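Local coordinates for protein cocosin 1 acidic chain (Cocos nucifera, PDB 5WPW) that serves as an 11S globulin seed storage protein of coconut, a nutrient reservoir that assembles as a hexamer of two-cupin subunits, at residues Leu11-Thr16 against Asp25-Asp30; Ser40-Val45 against Ala136-Asp141; Met298-Trp303 against Val371-Gly376. The protein carries 2 engineered substitutions. All coordinates share one frame; numbering follows the deposited sequence.

Interaction 1. Residues Leu11-Thr16 against Asp25-Asp30; sequences LEPTRT and DYFDED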
# COMPACT_ATOMS: atom_id res chain seq x y z
N LEU A 11 -7.83 -35.58 -15.53
CA LEU A 11 -6.44 -35.84 -15.84
C LEU A 11 -5.82 -36.75 -14.80
O LEU A 11 -6.22 -36.78 -13.64
CB LEU A 11 -5.64 -34.54 -15.93
CG LEU A 11 -5.99 -33.63 -17.11
CD1 LEU A 11 -5.49 -32.22 -16.87
CD2 LEU A 11 -5.40 -34.20 -18.39
N GLU A 12 -4.81 -37.49 -15.24
CA GLU A 12 -3.99 -38.34 -14.40
C GLU A 12 -2.55 -38.17 -14.84
O GLU A 12 -2.28 -37.63 -15.92
CB GLU A 12 -4.43 -39.81 -14.51
CG GLU A 12 -5.45 -40.19 -13.47
CD GLU A 12 -5.61 -41.69 -13.32
OE1 GLU A 12 -4.59 -42.39 -13.08
OE2 GLU A 12 -6.76 -42.16 -13.44
N PRO A 13 -1.59 -38.58 -14.02
CA PRO A 13 -0.18 -38.40 -14.37
C PRO A 13 0.22 -39.14 -15.64
O PRO A 13 -0.15 -40.30 -15.85
CB PRO A 13 0.55 -38.96 -13.14
CG PRO A 13 -0.39 -38.68 -12.02
CD PRO A 13 -1.76 -38.91 -12.59
N THR A 14 0.99 -38.46 -16.49
CA THR A 14 1.45 -39.05 -17.74
C THR A 14 2.73 -39.85 -17.56
O THR A 14 2.81 -40.99 -18.02
CB THR A 14 1.67 -37.97 -18.80
OG1 THR A 14 2.61 -37.00 -18.32
CG2 THR A 14 0.36 -37.28 -19.14
N ARG A 15 3.73 -39.29 -16.90
CA ARG A 15 4.98 -40.00 -16.68
C ARG A 15 5.26 -40.11 -15.19
O ARG A 15 4.81 -39.29 -14.38
CB ARG A 15 6.14 -39.34 -17.44
CG ARG A 15 6.95 -38.31 -16.69
CD ARG A 15 8.15 -37.94 -17.54
NE ARG A 15 8.77 -36.67 -17.16
CZ ARG A 15 8.23 -35.47 -17.37
NH1 ARG A 15 7.05 -35.37 -17.96
NH2 ARG A 15 8.89 -34.38 -17.00
N THR A 16 5.98 -41.17 -14.84
CA THR A 16 6.25 -41.55 -13.46
C THR A 16 7.72 -41.90 -13.35
O THR A 16 8.21 -42.79 -14.06
CB THR A 16 5.38 -42.76 -13.05
OG1 THR A 16 4.00 -42.43 -13.19
CG2 THR A 16 5.68 -43.17 -11.61
N ASP A 25 4.98 -38.36 -9.76
CA ASP A 25 4.07 -38.46 -10.89
C ASP A 25 3.91 -37.07 -11.49
O ASP A 25 3.64 -36.12 -10.76
CB ASP A 25 2.70 -38.98 -10.45
CG ASP A 25 2.79 -40.33 -9.81
OD1 ASP A 25 3.73 -41.07 -10.16
OD2 ASP A 25 1.95 -40.64 -8.93
N TYR A 26 4.09 -36.95 -12.79
CA TYR A 26 3.97 -35.65 -13.45
C TYR A 26 2.70 -35.62 -14.30
O TYR A 26 2.51 -36.48 -15.18
CB TYR A 26 5.19 -35.33 -14.31
CG TYR A 26 6.52 -35.32 -13.56
CD1 TYR A 26 7.18 -36.51 -13.25
CD2 TYR A 26 7.14 -34.12 -13.20
CE1 TYR A 26 8.40 -36.52 -12.59
CE2 TYR A 26 8.37 -34.11 -12.53
CZ TYR A 26 9.00 -35.32 -12.23
OH TYR A 26 10.22 -35.36 -11.57
N PHE A 27 1.82 -34.65 -14.05
CA PHE A 27 0.79 -34.35 -15.03
C PHE A 27 1.42 -33.58 -16.19
O PHE A 27 2.47 -32.97 -16.05
CB PHE A 27 -0.35 -33.53 -14.42
CG PHE A 27 -1.09 -34.23 -13.30
CD1 PHE A 27 -0.51 -34.37 -12.05
CD2 PHE A 27 -2.39 -34.71 -13.50
CE1 PHE A 27 -1.20 -35.00 -11.02
CE2 PHE A 27 -3.08 -35.33 -12.48
CZ PHE A 27 -2.48 -35.47 -11.23
N ASP A 28 0.77 -33.64 -17.36
CA ASP A 28 1.38 -33.11 -18.57
C ASP A 28 1.12 -31.61 -18.68
O ASP A 28 0.01 -31.19 -19.02
CB ASP A 28 0.88 -33.83 -19.82
CG ASP A 28 1.50 -33.28 -21.09
OD1 ASP A 28 2.54 -32.58 -21.02
OD2 ASP A 28 0.96 -33.53 -22.18
N GLU A 29 2.14 -30.80 -18.42
CA GLU A 29 1.98 -29.35 -18.47
C GLU A 29 1.75 -28.84 -19.89
O GLU A 29 1.41 -27.66 -20.05
CB GLU A 29 3.21 -28.67 -17.86
CG GLU A 29 4.54 -29.20 -18.37
CD GLU A 29 5.70 -28.22 -18.13
OE1 GLU A 29 5.98 -27.87 -16.95
OE2 GLU A 29 6.32 -27.79 -19.12
N ASP A 30 1.92 -29.69 -20.90
CA ASP A 30 1.66 -29.34 -22.29
C ASP A 30 0.23 -29.63 -22.72
O ASP A 30 -0.18 -29.21 -23.81
CB ASP A 30 2.64 -30.08 -23.20
CG ASP A 30 4.03 -29.45 -23.19
OD1 ASP A 30 4.27 -28.52 -23.99
OD2 ASP A 30 4.87 -29.88 -22.37
O HOH W 1 -1.76 -35.29 -17.21
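Backbone hydrogen bonds set the register at the open end of this hairpin, whose strands are 15-19 and 22-26. Tyr26 N points almost straight at Arg15 O, 2.9 Å away and nearly along the C=O axis. Tyr26 O is gripped twice by Thr14: the amide N comes in the carbonyl plane at 2.8 Å, while OG1, placed between the backbone N and the carbonyl carbon (chi1 57°), reaches the same oxygen from above that plane. Thr14 and Arg15 therefore both face Tyr26, a classic beta bulge, which interrupts the regular pairing where the chain enters the first cupin domain's antiparallel sheet. One water extends the link past the bulge, donating to Glu12 O and accepting from Asp28 N. Beyond Arg15, Asp25 OD1 accepts a weak hydrogen bond from Thr16 OG1 alongside.

The charged and aromatic contact lies beside Tyr26. The extended Arg15 side chain lays its guanidinium flat over one ring face, planes 2° apart and CZ 4.5 Å from the ring centroid, a cation-pi stack. Arg15 NE bonds to Gln164 O and Tyr26 OH to Gln162 NE2, so both atoms find partners outside the hairpin.

Contacts round the Phe27 ring are mostly apolar: Pro13 CD sits over one face, 4.1 Å from the centroid, in a CH-pi contact, while Leu11 O is a polar atom at the ring edge, in plane. Pro13 CB also presses on Asp25 CB at 3.4 Å.

Interaction 2. Residues Ser40-Val45 against Ala136-Asp141; sequences STIRRV and AITVLD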
# COMPACT_ATOMS: atom_id res chain seq x y z
N SER A 40 1.74 -26.12 -13.79
CA SER A 40 2.22 -27.49 -13.83
C SER A 40 1.90 -28.16 -12.51
O SER A 40 2.00 -27.53 -11.45
CB SER A 40 3.74 -27.55 -14.08
OG SER A 40 4.14 -26.62 -15.07
N THR A 41 1.54 -29.44 -12.54
CA THR A 41 1.15 -30.17 -11.34
C THR A 41 2.00 -31.43 -11.23
O THR A 41 2.33 -32.06 -12.24
CB THR A 41 -0.35 -30.56 -11.35
OG1 THR A 41 -1.17 -29.38 -11.31
CG2 THR A 41 -0.70 -31.41 -10.13
N ILE A 42 2.40 -31.75 -10.01
CA ILE A 42 3.12 -32.99 -9.75
C ILE A 42 2.57 -33.61 -8.48
O ILE A 42 2.12 -32.91 -7.56
CB ILE A 42 4.65 -32.78 -9.64
CG1 ILE A 42 5.04 -32.17 -8.30
CG2 ILE A 42 5.18 -31.92 -10.78
CD1 ILE A 42 6.51 -31.77 -8.23
N ARG A 43 2.57 -34.93 -8.45
CA ARG A 43 2.25 -35.69 -7.25
C ARG A 43 3.49 -36.47 -6.83
O ARG A 43 4.15 -37.08 -7.67
CB ARG A 43 1.08 -36.66 -7.48
CG ARG A 43 0.69 -37.41 -6.20
CD ARG A 43 -0.12 -38.67 -6.50
NE ARG A 43 -1.42 -38.33 -7.07
CZ ARG A 43 -1.99 -39.00 -8.06
NH1 ARG A 43 -1.37 -40.04 -8.60
NH2 ARG A 43 -3.18 -38.61 -8.54
N ARG A 44 3.80 -36.44 -5.55
CA ARG A 44 4.93 -37.20 -5.00
C ARG A 44 4.47 -38.14 -3.90
O ARG A 44 3.62 -37.79 -3.07
CB ARG A 44 5.99 -36.28 -4.43
CG ARG A 44 7.13 -36.07 -5.32
CD ARG A 44 8.24 -35.44 -4.55
NE ARG A 44 8.35 -34.02 -4.84
CZ ARG A 44 8.99 -33.53 -5.89
NH1 ARG A 44 9.04 -32.23 -6.08
NH2 ARG A 44 9.56 -34.36 -6.75
N VAL A 45 5.07 -39.33 -3.88
CA VAL A 45 4.93 -40.25 -2.76
C VAL A 45 6.32 -40.46 -2.17
O VAL A 45 7.25 -40.81 -2.90
CB VAL A 45 4.31 -41.59 -3.19
CG1 VAL A 45 4.38 -42.58 -2.04
CG2 VAL A 45 2.88 -41.40 -3.58
N ALA A 136 2.07 -35.95 -1.56
CA ALA A 136 1.99 -34.50 -1.73
C ALA A 136 1.49 -34.18 -3.13
O ALA A 136 1.97 -34.76 -4.11
CB ALA A 136 3.36 -33.84 -1.51
N ILE A 137 0.54 -33.25 -3.24
CA ILE A 137 0.14 -32.75 -4.55
C ILE A 137 0.56 -31.29 -4.63
O ILE A 137 0.22 -30.48 -3.75
CB ILE A 137 -1.37 -32.90 -4.81
CG1 ILE A 137 -1.72 -32.08 -6.03
CG2 ILE A 137 -2.17 -32.46 -3.62
CD1 ILE A 137 -3.03 -32.34 -6.60
N THR A 138 1.33 -30.96 -5.67
CA THR A 138 1.95 -29.65 -5.85
C THR A 138 1.45 -28.99 -7.12
O THR A 138 1.49 -29.60 -8.19
CB THR A 138 3.46 -29.79 -5.93
OG1 THR A 138 3.95 -30.14 -4.63
CG2 THR A 138 4.09 -28.50 -6.41
N VAL A 139 1.02 -27.72 -7.02
CA VAL A 139 0.63 -26.93 -8.18
C VAL A 139 1.61 -25.75 -8.26
O VAL A 139 1.75 -25.00 -7.29
CB VAL A 139 -0.83 -26.44 -8.09
CG1 VAL A 139 -1.21 -25.68 -9.34
CG2 VAL A 139 -1.80 -27.60 -7.86
N LEU A 140 2.32 -25.65 -9.38
CA LEU A 140 3.31 -24.61 -9.61
C LEU A 140 2.76 -23.58 -10.60
O LEU A 140 2.32 -23.94 -11.70
CB LEU A 140 4.60 -25.20 -10.18
CG LEU A 140 5.48 -26.12 -9.32
CD1 LEU A 140 5.64 -27.48 -9.96
CD2 LEU A 140 6.83 -25.43 -9.10
N ASP A 141 2.77 -22.30 -10.23
CA ASP A 141 2.19 -21.28 -11.12
C ASP A 141 3.30 -20.77 -12.03
O ASP A 141 4.00 -19.82 -11.71
CB ASP A 141 1.53 -20.15 -10.34
CG ASP A 141 0.80 -19.16 -11.24
OD1 ASP A 141 0.77 -19.36 -12.47
OD2 ASP A 141 0.24 -18.18 -10.71
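Strands 40-46 and 134-140 run antiparallel here, their axes 4.8 Å apart at closest approach, and three hydrogen-bonded pairs tie them: Ser40 with Leu140, Ile42 with Thr138, and Arg44 with Ala136. In the middle pair Thr138 N approaches Ile42 O nearly along the C=O axis at 2.8 Å, whereas Ile42 N meets Thr138 O in the carbonyl plane at 3.0 Å. Thr138 O also receives a CA-H contact from Thr41, 3.2 Å from CA to oxygen.

Thr41 can be followed outward from this carbonyl. Its CB stands 3.8 Å from Thr138 O, and the two branches then part. CG2, anti to the backbone N, stays close to that oxygen at 3.4 Å and comes within van der Waals range of Ile137 CG1. OG1, anti to the carbonyl carbon (chi1 -65°), turns instead to the methyls of Val139, with CG2 the nearer at 3.9 Å. This hydroxyl is buried and has no hydrogen-bonding partner in the model.

On the face of Ile42, Thr138 and Leu140, Ile42 CG1 takes the crowded position between backbone N and carbonyl carbon (chi1 77°) and lies alongside Thr138 CB at 3.7 Å. Arg44 emerges on this face too, but its tip leads away to a salt bridge with Glu211. The other edges of the two strands are hydrogen-bonded to strands 22-26 and 61-67. Pairing of such sequence-distant strands, 91 residues apart, inside an antiparallel sheet is characteristic of the cupin beta-barrel, the jelly-roll topology of the N-terminal cupin domain.

Interaction 3. Residues Met298-Trp303 against Val371-Gly376; sequences MVSPHW and VSTIVG. Engineered in segment 371-376: Ile374 (natural residue Val).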
# COMPACT_ATOMS: atom_id res chain seq x y z
N MET A 298 -24.53 -31.26 -2.61
CA MET A 298 -24.20 -30.46 -3.77
C MET A 298 -23.42 -29.22 -3.37
O MET A 298 -23.65 -28.65 -2.29
CB MET A 298 -25.47 -30.02 -4.49
CG MET A 298 -26.15 -31.11 -5.27
SD MET A 298 -27.04 -30.39 -6.64
CE MET A 298 -25.86 -29.12 -7.10
N VAL A 299 -22.49 -28.83 -4.23
CA VAL A 299 -21.99 -27.47 -4.24
C VAL A 299 -22.83 -26.68 -5.24
O VAL A 299 -22.94 -27.07 -6.41
CB VAL A 299 -20.49 -27.41 -4.60
CG1 VAL A 299 -19.98 -25.99 -4.46
CG2 VAL A 299 -19.69 -28.31 -3.68
N SER A 300 -23.42 -25.59 -4.77
CA SER A 300 -24.22 -24.69 -5.59
C SER A 300 -23.51 -24.36 -6.90
O SER A 300 -22.28 -24.19 -6.91
CB SER A 300 -24.50 -23.41 -4.80
OG SER A 300 -25.41 -22.54 -5.46
N PRO A 301 -24.23 -24.30 -8.02
CA PRO A 301 -23.63 -23.81 -9.27
C PRO A 301 -22.97 -22.46 -9.05
O PRO A 301 -23.51 -21.57 -8.38
CB PRO A 301 -24.83 -23.69 -10.22
CG PRO A 301 -25.83 -24.64 -9.68
CD PRO A 301 -25.65 -24.68 -8.20
N HIS A 302 -21.75 -22.32 -9.57
CA HIS A 302 -20.96 -21.12 -9.34
C HIS A 302 -19.99 -20.97 -10.49
O HIS A 302 -19.72 -21.92 -11.24
CB HIS A 302 -20.21 -21.16 -8.00
CG HIS A 302 -19.24 -22.31 -7.87
ND1 HIS A 302 -19.65 -23.60 -7.60
CD2 HIS A 302 -17.89 -22.35 -7.96
CE1 HIS A 302 -18.59 -24.39 -7.56
NE2 HIS A 302 -17.51 -23.65 -7.76
N TRP A 303 -19.45 -19.75 -10.63
CA TRP A 303 -18.26 -19.57 -11.43
C TRP A 303 -17.16 -18.90 -10.62
O TRP A 303 -17.41 -18.18 -9.65
CB TRP A 303 -18.59 -18.77 -12.70
CG TRP A 303 -18.91 -17.32 -12.51
CD1 TRP A 303 -18.03 -16.25 -12.49
CD2 TRP A 303 -20.21 -16.77 -12.36
NE1 TRP A 303 -18.72 -15.08 -12.32
CE2 TRP A 303 -20.06 -15.37 -12.25
CE3 TRP A 303 -21.49 -17.33 -12.31
CZ2 TRP A 303 -21.16 -14.51 -12.08
CZ3 TRP A 303 -22.58 -16.48 -12.17
CH2 TRP A 303 -22.41 -15.09 -12.04
N VAL A 371 -15.59 -16.90 -5.68
CA VAL A 371 -16.58 -17.47 -6.57
C VAL A 371 -17.86 -16.62 -6.50
O VAL A 371 -18.12 -15.87 -5.55
CB VAL A 371 -16.92 -18.94 -6.23
CG1 VAL A 371 -15.66 -19.82 -6.28
CG2 VAL A 371 -17.60 -19.00 -4.88
N SER A 372 -18.66 -16.77 -7.55
CA SER A 372 -20.02 -16.23 -7.61
C SER A 372 -21.01 -17.38 -7.75
O SER A 372 -21.00 -18.07 -8.77
CB SER A 372 -20.14 -15.29 -8.81
OG SER A 372 -21.42 -14.73 -8.85
N THR A 373 -21.87 -17.56 -6.76
CA THR A 373 -22.92 -18.57 -6.91
C THR A 373 -24.05 -18.05 -7.81
O THR A 373 -24.24 -16.85 -7.98
CB THR A 373 -23.49 -18.99 -5.56
OG1 THR A 373 -23.94 -17.84 -4.84
CG2 THR A 373 -22.46 -19.74 -4.73
N ILE A 374 -24.78 -18.99 -8.40
CA ILE A 374 -25.93 -18.66 -9.26
C ILE A 374 -27.22 -18.64 -8.46
O ILE A 374 -28.02 -17.73 -8.64
CB ILE A 374 -26.00 -19.66 -10.43
CG1 ILE A 374 -24.71 -19.58 -11.25
CG2 ILE A 374 -27.15 -19.34 -11.36
CD1 ILE A 374 -24.68 -20.48 -12.47
N VAL A 375 -27.42 -19.63 -7.59
CA VAL A 375 -28.52 -19.70 -6.65
C VAL A 375 -27.97 -19.79 -5.23
O VAL A 375 -26.85 -20.26 -5.01
CB VAL A 375 -29.44 -20.91 -6.92
CG1 VAL A 375 -30.43 -20.56 -8.02
CG2 VAL A 375 -28.61 -22.13 -7.29
N GLY A 376 -28.75 -19.32 -4.27
CA GLY A 376 -28.36 -19.37 -2.88
C GLY A 376 -28.29 -17.99 -2.27
O GLY A 376 -28.58 -16.98 -2.91
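Two side chains of strand 298-304 adopt the crowded first torsion, between backbone N and carbonyl carbon: His302 at 60° and Trp303 at 70°. The Trp303 indole thereby lies over Ser372, whose CB rests under the six-membered ring in a CH-pi contact 3.6 Å from its centroid, with OG against the same face. Ile374 CG1 comes to the indole edge at CZ3. His302 folds back along its own strand, where ND1 donates to Ser300 O at 2.8 Å, in the ring plane and nearly along the C=O axis; this fixes the ring's rotation while CD2 touches Val371 CG1.

The backbone pairing belongs to an antiparallel sheet of the C-terminal cupin domain. Trp303 and Ser372 form a hydrogen-bonded pair, Ser372 N to Trp303 O at 2.8 Å, and the neighbouring non-hydrogen-bonded pair of His302 and Thr373 brings their CA atoms to 4.0 Å. Past strand 371-373 contact continues through Ile374 N, which reaches Pro301 O at 2.9 Å from above the carbonyl plane. Ser300 OG, anti to its backbone N, then donates to Val375 O at 2.7 Å.

Pro301 CB packs on CD1 of Ile374, an engineered residue (Val in the natural sequence), and Pro301 CD on Val375 CG2. A second subunit covers this region: Trp303 NE1 donates to its Gly121 O, its Ala191 packs on Pro301 and its Phe192 on Val375. Val371 N bonds to Glu243 of a third subunit.

The three contacts follow one another along the chain, each closing before the next opens. Interactions 1 and 2 belong to the N-terminal cupin domain, with centres 10 Å apart, and share one antiparallel sheet in which strands 22-26 and 40-46 are neighbours. They touch directly: Phe27 N lies 3.2 Å from Thr41 O and Glu29 OE1 2.9 Å from Ser40 OG, both probable hydrogen bonds. Interaction 3 lies in the C-terminal cupin domain, its centre about 30 Å and 27 Å from those of interactions 1 and 2, and touches neither. Whereas the first two build a sheet within one subunit, the third also meets neighbouring subunits of the hexamer.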